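Local coordinates for protein allergen Aed a 2 (Aedes aegypti, PDB 3DXL) that binds and sequesters host biogenic amines and leukotrienes, held in two separate pockets, and so modulates blood feeding by the female mosquito, at residues Y161-G165 with S166-Q170; Q170-C173 with Q174-Q177; K223-E226 with E227-D231. All coordinates share one frame; numbering follows the deposited sequence.

Interaction 1 (Y161-G165 with S166-Q170); sequences YYPAG and SDKRQ
The carbonyl oxygen Pro163 O is gripped twice by Ser166. Ser166 OG donates to Pro163 O at 2.6 Å, in the carbonyl plane on a lone pair, while Ser166 N approaches Pro163 O at 3.1 Å from above that plane. The hydroxyl reaches back because OG stands between the backbone N and the carbonyl carbon (chi1 80°). From there it also accepts a bond from Lys168 N, 3.1 Å from Ser166 OG, which makes an ST turn; a short hydroxyl that can donate one way and accept the other suits serine to this corner. The type II turn Pro163 to Ser166 carries Gly165, third in the turn, at positive phi, where glycine is at ease. A type I turn, Ser166 to Arg169, follows at once.

Two long cationic chains then fold back onto the end of helix 153-161. Lys168 bends at its third torsion (chi3 -85°), laying CE near Pro163 CD and bringing NZ to 2.7 Å from Tyr161 O, above the carbonyl plane. Arg169 NH1 binds Tyr162 O at 2.9 Å, nearly straight at 164° and in the guanidinium plane, with Ala164 CB over one face of that group. Asp297 pairs with Arg169 NE and Asn159 bonds NH1, which would hold the guanidinium against rotation. The Tyr162 ring, meeting Lys168 O at its edge, stands edge-to-face with the noradrenaline-binding His189. Consecutive type II and type I turns with an ST turn thus link two helices of the C-terminal odorant-binding-protein-like domain beside its amine pocket.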
loop_
_atom_site.group_PDB
_atom_site.type_symbol
_atom_site.label_atom_id
_atom_site.label_comp_id
_atom_site.label_asym_id
_atom_site.label_seq_id
_atom_site.Cartn_x
_atom_site.Cartn_y
_atom_site.Cartn_z
ATOM N N TYR A 161 9.564 15.475 -7.283
ATOM C CA TYR A 161 9.484 16.850 -6.792
ATOM C C TYR A 161 10.826 17.572 -6.711
ATOM O O TYR A 161 10.858 18.801 -6.771
ATOM C CB TYR A 161 8.727 16.905 -5.461
ATOM C CG TYR A 161 7.299 16.451 -5.635
ATOM C CD1 TYR A 161 6.357 17.279 -6.254
ATOM C CD2 TYR A 161 6.891 15.183 -5.229
ATOM C CE1 TYR A 161 5.055 16.857 -6.445
ATOM C CE2 TYR A 161 5.577 14.758 -5.419
ATOM C CZ TYR A 161 4.672 15.599 -6.026
ATOM O OH TYR A 161 3.367 15.179 -6.214
ATOM N N TYR A 162 11.907 16.808 -6.578
ATOM C CA TYR A 162 13.274 17.345 -6.471
ATOM C C TYR A 162 14.162 16.586 -7.463
ATOM O O TYR A 162 15.058 15.853 -7.062
ATOM C CB TYR A 162 13.792 17.215 -5.022
ATOM C CG TYR A 162 12.884 17.895 -4.038
ATOM C CD1 TYR A 162 13.056 19.245 -3.728
ATOM C CD2 TYR A 162 11.823 17.206 -3.441
ATOM C CE1 TYR A 162 12.203 19.888 -2.854
ATOM C CE2 TYR A 162 10.960 17.833 -2.575
ATOM C CZ TYR A 162 11.155 19.176 -2.280
ATOM O OH TYR A 162 10.300 19.788 -1.412
ATOM N N PRO A 163 13.911 16.763 -8.775
ATOM C CA PRO A 163 14.543 15.877 -9.751
ATOM C C PRO A 163 16.069 15.983 -9.822
ATOM O O PRO A 163 16.636 17.076 -9.692
ATOM C CB PRO A 163 13.920 16.311 -11.091
ATOM C CG PRO A 163 12.742 17.132 -10.739
ATOM C CD PRO A 163 13.026 17.748 -9.419
ATOM N N ALA A 164 16.720 14.845 -10.023
ATOM C CA ALA A 164 18.146 14.794 -10.321
ATOM C C ALA A 164 18.461 15.725 -11.485
ATOM O O ALA A 164 17.692 15.821 -12.447
ATOM C CB ALA A 164 18.567 13.375 -10.647
ATOM N N GLY A 165 19.594 16.411 -11.381
ATOM C CA GLY A 165 20.045 17.334 -12.421
ATOM C C GLY A 165 19.424 18.718 -12.355
ATOM O O GLY A 165 19.810 19.609 -13.119
ATOM N N SER A 166 18.472 18.912 -11.441
ATOM C CA SER A 166 17.827 20.203 -11.252
ATOM C C SER A 166 18.414 20.936 -10.053
ATOM O O SER A 166 19.057 20.330 -9.198
ATOM C CB SER A 166 16.322 20.030 -11.044
ATOM O OG SER A 166 16.048 19.641 -9.710
ATOM N N ASP A 167 18.155 22.238 -9.995
ATOM C CA ASP A 167 18.576 23.070 -8.877
ATOM C C ASP A 167 17.808 22.768 -7.580
ATOM O O ASP A 167 18.143 23.296 -6.524
ATOM C CB ASP A 167 18.476 24.560 -9.248
ATOM C CG ASP A 167 17.052 25.012 -9.554
ATOM O OD1 ASP A 167 16.094 24.217 -9.420
ATOM O OD2 ASP A 167 16.891 26.195 -9.937
ATOM N N LYS A 168 16.784 21.918 -7.675
ATOM C CA LYS A 168 15.982 21.498 -6.520
ATOM C C LYS A 168 16.607 20.334 -5.761
ATOM O O LYS A 168 16.327 20.133 -4.574
ATOM C CB LYS A 168 14.572 21.109 -6.978
ATOM C CG LYS A 168 13.780 22.271 -7.562
ATOM C CD LYS A 168 12.282 21.992 -7.609
ATOM C CE LYS A 168 11.862 21.228 -8.859
ATOM N NZ LYS A 168 10.488 20.637 -8.746
ATOM N N ARG A 169 17.437 19.560 -6.448
ATOM C CA ARG A 169 17.966 18.312 -5.914
ATOM C C ARG A 169 18.654 18.499 -4.566
ATOM O O ARG A 169 18.532 17.659 -3.675
ATOM C CB ARG A 169 18.913 17.662 -6.930
ATOM C CG ARG A 169 19.307 16.233 -6.597
ATOM C CD ARG A 169 18.080 15.339 -6.638
ATOM N NE ARG A 169 18.431 13.933 -6.767
ATOM C CZ ARG A 169 17.534 12.957 -6.871
ATOM N NH1 ARG A 169 16.239 13.238 -6.873
ATOM N NH2 ARG A 169 17.943 11.703 -6.991
ATOM N N GLN A 170 19.353 19.624 -4.420
ATOM C CA GLN A 170 20.125 19.940 -3.211
ATOM C C GLN A 170 19.281 19.968 -1.939
ATOM O O GLN A 170 19.794 19.732 -0.853
ATOM C CB GLN A 170 20.871 21.275 -3.390
ATOM C CG GLN A 170 19.957 22.489 -3.586
ATOM C CD GLN A 170 20.710 23.774 -3.906
ATOM O OE1 GLN A 170 21.652 24.142 -3.209
ATOM N NE2 GLN A 170 20.285 24.465 -4.957
#

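Interaction 2 (Q170-C173 with Q174-Q177); sequences QQLC and QIRQ
Gln177 reaches back to Cys173 in the short helix 172-175 of the C-terminal odorant-binding-protein-like domain. Gln177 CB lies 3.8 Å from Cys173 O, and CG passes closer to the same oxygen. The chain runs out extended to CD, 3.5 Å from Cys173 O, and the turn of the amide (chi3 80°) presents Gln177 NE2 to that oxygen at 2.8 Å, nearly straight. Cys173 O lies in the amide plane of Gln177, but NE2 sits above the carbonyl plane of Cys173 and also makes a weak hydrogen bond to Gln303 O. Glutamine suits the place because its chain can bring an amide N-H to a carbonyl one turn earlier.

The helix is held by Ile175 N to Gln171 O and Arg176 N to Leu172 O. Leu172 CD2 meets Ile175 CD1 at 4.2 Å, both side chains packing against Tyr162. Cys173 is tied to Cys301 by a disulfide, and the noradrenaline-binding Arg176 lays CB and CG beside Leu172 O before its guanidinium forms a salt bridge with Glu158. Gln174 bends at its second torsion (chi2 85°), folding its amide back over Cys173 CB. One water donates to Gln170 O at 2.7 Å and accepts from Gln174 NE2 at 3.3 Å.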
loop_
_atom_site.group_PDB
_atom_site.type_symbol
_atom_site.label_atom_id
_atom_site.label_comp_id
_atom_site.label_asym_id
_atom_site.label_seq_id
_atom_site.Cartn_x
_atom_site.Cartn_y
_atom_site.Cartn_z
ATOM N N GLN A 170 19.353 19.624 -4.420
ATOM C CA GLN A 170 20.125 19.940 -3.211
ATOM C C GLN A 170 19.281 19.968 -1.939
ATOM O O GLN A 170 19.794 19.732 -0.853
ATOM C CB GLN A 170 20.871 21.275 -3.390
ATOM C CG GLN A 170 19.957 22.489 -3.586
ATOM C CD GLN A 170 20.710 23.774 -3.906
ATOM O OE1 GLN A 170 21.652 24.142 -3.209
ATOM N NE2 GLN A 170 20.285 24.465 -4.957
ATOM N N GLN A 171 17.985 20.242 -2.074
ATOM C CA GLN A 171 17.110 20.297 -0.910
ATOM C C GLN A 171 16.964 18.950 -0.211
ATOM O O GLN A 171 16.593 18.902 0.957
ATOM C CB GLN A 171 15.741 20.854 -1.282
ATOM C CG GLN A 171 15.771 22.308 -1.730
ATOM C CD GLN A 171 14.381 22.866 -1.921
ATOM O OE1 GLN A 171 13.533 22.788 -1.032
ATOM N NE2 GLN A 171 14.135 23.436 -3.089
ATOM N N LEU A 172 17.268 17.865 -0.920
ATOM C CA LEU A 172 17.158 16.541 -0.315
ATOM C C LEU A 172 18.099 16.383 0.881
ATOM O O LEU A 172 17.818 15.599 1.775
ATOM C CB LEU A 172 17.392 15.442 -1.349
ATOM C CG LEU A 172 16.307 15.312 -2.420
ATOM C CD1 LEU A 172 16.635 14.128 -3.314
ATOM C CD2 LEU A 172 14.912 15.150 -1.807
ATOM N N CYS A 173 19.207 17.126 0.895
ATOM C CA CYS A 173 20.125 17.108 2.033
ATOM C C CYS A 173 19.398 17.421 3.332
ATOM O O CYS A 173 19.601 16.742 4.338
ATOM C CB CYS A 173 21.267 18.101 1.818
ATOM S SG CYS A 173 22.402 17.611 0.518
ATOM N N GLN A 174 18.554 18.446 3.306
ATOM C CA GLN A 174 17.800 18.858 4.483
ATOM C C GLN A 174 16.572 17.965 4.687
ATOM O O GLN A 174 16.254 17.595 5.822
ATOM C CB GLN A 174 17.384 20.324 4.356
ATOM C CG GLN A 174 18.552 21.323 4.371
ATOM C CD GLN A 174 19.188 21.523 3.002
ATOM O OE1 GLN A 174 18.497 21.787 2.014
ATOM N NE2 GLN A 174 20.509 21.397 2.939
ATOM N N ILE A 175 15.888 17.625 3.594
ATOM C CA ILE A 175 14.667 16.838 3.670
ATOM C C ILE A 175 14.926 15.471 4.315
ATOM O O ILE A 175 14.171 15.031 5.196
ATOM C CB ILE A 175 14.018 16.724 2.272
ATOM C CG1 ILE A 175 13.408 18.073 1.884
ATOM C CG2 ILE A 175 12.952 15.620 2.237
ATOM C CD1 ILE A 175 13.067 18.210 0.418
ATOM N N ARG A 176 16.023 14.830 3.927
ATOM C CA ARG A 176 16.343 13.495 4.423
ATOM C C ARG A 176 16.804 13.520 5.873
ATOM O O ARG A 176 16.851 12.477 6.525
ATOM C CB ARG A 176 17.395 12.818 3.553
ATOM C CG ARG A 176 16.897 12.433 2.176
ATOM C CD ARG A 176 17.939 11.607 1.476
ATOM N NE ARG A 176 17.501 11.185 0.147
ATOM C CZ ARG A 176 18.221 10.423 -0.668
ATOM N NH1 ARG A 176 19.418 9.984 -0.295
ATOM N NH2 ARG A 176 17.739 10.093 -1.860
ATOM N N GLN A 177 17.138 14.711 6.366
ATOM C CA GLN A 177 17.500 14.899 7.777
ATOM C C GLN A 177 16.321 15.414 8.610
ATOM O O GLN A 177 16.498 15.956 9.710
ATOM C CB GLN A 177 18.723 15.814 7.906
ATOM C CG GLN A 177 19.988 15.234 7.283
ATOM C CD GLN A 177 21.182 16.147 7.435
ATOM O OE1 GLN A 177 21.810 16.198 8.494
ATOM N NE2 GLN A 177 21.498 16.880 6.379
HETATM O O HOH W 1 22.064 20.969 0.060
#

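Interaction 3 (K223-E226 with E227-D231); sequences KALE and EVLND. Unlike the reference sequence in segment 227-231: Glu227 (reference Lys).
Residues 223-231 form regular helix: from Glu227 on, each backbone N-H bonds the carbonyl four residues back, Glu227 N to Lys223 O at 3.2 Å and Leu229 N to Leu225 O at 2.8 Å. On the inner face Leu225 and Leu229 lie side by side and point the same way, their CD1 atoms 3.8 Å apart. Leu225 has CG anti to the backbone N (chi1 168°), which turns CD1 toward Leu229 one turn on. Leucine suits both places, since these branched chains are buried: Leu225 against Val211 and Phe215 of helix 208-217, and both against Leu251 of helix 243-253. Helix 223-234 is amphipathic in this way, one of the packed helices of the C-terminal odorant-binding-protein-like domain, and it lies away from the amine site. Val228 sets its CG2 3.5 Å from Ala224 O, its side chain packs on the loop at Ser254 to Val256, and the small Ala224 touches Val256.

The outer face is polar. Glu227, which replaces the reference lysine, runs out extended, with CG near Lys223 O; a water donates to both Ala224 O and Glu227 OE1, 3.1 Å from the latter. Asn230 curls back over the previous turn, CG 3.2 Å from Glu226 O, and a second water donates to Glu226 O and to Asn230 OD1, each at 2.9 Å. Each water thus gives a helix carbonyl a second donor beside its backbone bond. Glu226 extends from the helix so that OE2 pairs with Lys212, while Lys223 NZ forms a salt bridge with Asp221.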
loop_
_atom_site.group_PDB
_atom_site.type_symbol
_atom_site.label_atom_id
_atom_site.label_comp_id
_atom_site.label_asym_id
_atom_site.label_seq_id
_atom_site.Cartn_x
_atom_site.Cartn_y
_atom_site.Cartn_z
ATOM N N LYS A 223 1.237 3.577 22.612
ATOM C CA LYS A 223 0.359 4.398 23.452
ATOM C C LYS A 223 0.684 5.891 23.356
ATOM O O LYS A 223 -0.203 6.725 23.146
ATOM C CB LYS A 223 0.367 3.928 24.914
ATOM C CG LYS A 223 -0.447 2.673 25.163
ATOM C CD LYS A 223 -0.390 2.256 26.633
ATOM C CE LYS A 223 0.461 0.998 26.850
ATOM N NZ LYS A 223 1.898 1.215 27.206
ATOM N N ALA A 224 1.965 6.227 23.483
ATOM C CA ALA A 224 2.379 7.620 23.399
ATOM C C ALA A 224 2.090 8.179 22.002
ATOM O O ALA A 224 1.622 9.297 21.867
ATOM C CB ALA A 224 3.848 7.775 23.777
ATOM N N LEU A 225 2.340 7.375 20.970
ATOM C CA LEU A 225 2.044 7.771 19.598
ATOM C C LEU A 225 0.571 8.120 19.413
ATOM O O LEU A 225 0.231 9.129 18.815
ATOM C CB LEU A 225 2.429 6.654 18.635
ATOM C CG LEU A 225 1.918 6.791 17.196
ATOM C CD1 LEU A 225 2.558 7.970 16.462
ATOM C CD2 LEU A 225 2.143 5.506 16.421
ATOM N N GLU A 226 -0.306 7.277 19.945
ATOM C CA GLU A 226 -1.733 7.507 19.800
ATOM C C GLU A 226 -2.149 8.826 20.440
ATOM O O GLU A 226 -2.930 9.581 19.867
ATOM C CB GLU A 226 -2.541 6.356 20.394
ATOM C CG GLU A 226 -2.678 5.148 19.474
ATOM C CD GLU A 226 -3.943 4.325 19.750
ATOM O OE1 GLU A 226 -4.329 4.179 20.926
ATOM O OE2 GLU A 226 -4.554 3.822 18.785
ATOM N N GLU A 227 -1.605 9.112 21.623
ATOM C CA GLU A 227 -1.882 10.373 22.306
ATOM C C GLU A 227 -1.397 11.569 21.489
ATOM O O GLU A 227 -2.115 12.549 21.310
ATOM C CB GLU A 227 -1.243 10.369 23.696
ATOM C CG GLU A 227 -1.904 9.393 24.656
ATOM C CD GLU A 227 -1.109 9.143 25.925
ATOM O OE1 GLU A 227 0.094 9.488 25.986
ATOM O OE2 GLU A 227 -1.700 8.578 26.865
ATOM N N VAL A 228 -0.180 11.471 20.959
ATOM C CA VAL A 228 0.338 12.517 20.083
ATOM C C VAL A 228 -0.554 12.708 18.853
ATOM O O VAL A 228 -0.890 13.821 18.485
ATOM C CB VAL A 228 1.792 12.225 19.651
ATOM C CG1 VAL A 228 2.187 13.074 18.442
ATOM C CG2 VAL A 228 2.761 12.464 20.816
ATOM N N LEU A 229 -0.956 11.610 18.225
ATOM C CA LEU A 229 -1.782 11.732 17.032
ATOM C C LEU A 229 -3.161 12.300 17.324
ATOM O O LEU A 229 -3.707 13.037 16.507
ATOM C CB LEU A 229 -1.882 10.406 16.281
ATOM C CG LEU A 229 -0.652 10.049 15.444
ATOM C CD1 LEU A 229 -0.828 8.643 14.883
ATOM C CD2 LEU A 229 -0.412 11.059 14.319
ATOM N N ASN A 230 -3.707 11.966 18.493
ATOM C CA ASN A 230 -4.980 12.541 18.928
ATOM C C ASN A 230 -4.869 14.061 19.047
ATOM O O ASN A 230 -5.754 14.792 18.587
ATOM C CB ASN A 230 -5.471 11.905 20.237
ATOM C CG ASN A 230 -6.038 10.496 20.037
ATOM O OD1 ASN A 230 -6.404 10.110 18.925
ATOM N ND2 ASN A 230 -6.103 9.726 21.117
ATOM N N ASP A 231 -3.770 14.531 19.642
ATOM C CA ASP A 231 -3.502 15.966 19.740
ATOM C C ASP A 231 -3.300 16.599 18.362
ATOM O O ASP A 231 -3.852 17.661 18.085
ATOM C CB ASP A 231 -2.298 16.240 20.646
ATOM C CG ASP A 231 -2.671 16.312 22.120
ATOM O OD1 ASP A 231 -3.749 15.807 22.505
ATOM O OD2 ASP A 231 -1.881 16.884 22.899
HETATM O O HOH W 2 2.194 10.929 24.185
HETATM O O HOH W 3 -4.426 8.548 17.573
#

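In the fold
Interactions 1 and 2 are neighbours in chain and in space: they share Gln170, and their centres lie 11 Å apart. Tyr162 joins them, its CZ 3.4 Å from Ile175 CD1 and its CB 4.0 Å from Leu172 CD2, so the returning loop and the short helix bury one common apolar patch. Both border the noradrenaline site: interaction 2 supplies Arg176, while the side chains of Tyr162 and Ile175 each come within about 4 Å of that of His189. Interaction 3 stands apart on another helix of the same domain, its nearest atoms about 21 Å from interaction 1 and about 17 Å from interaction 2.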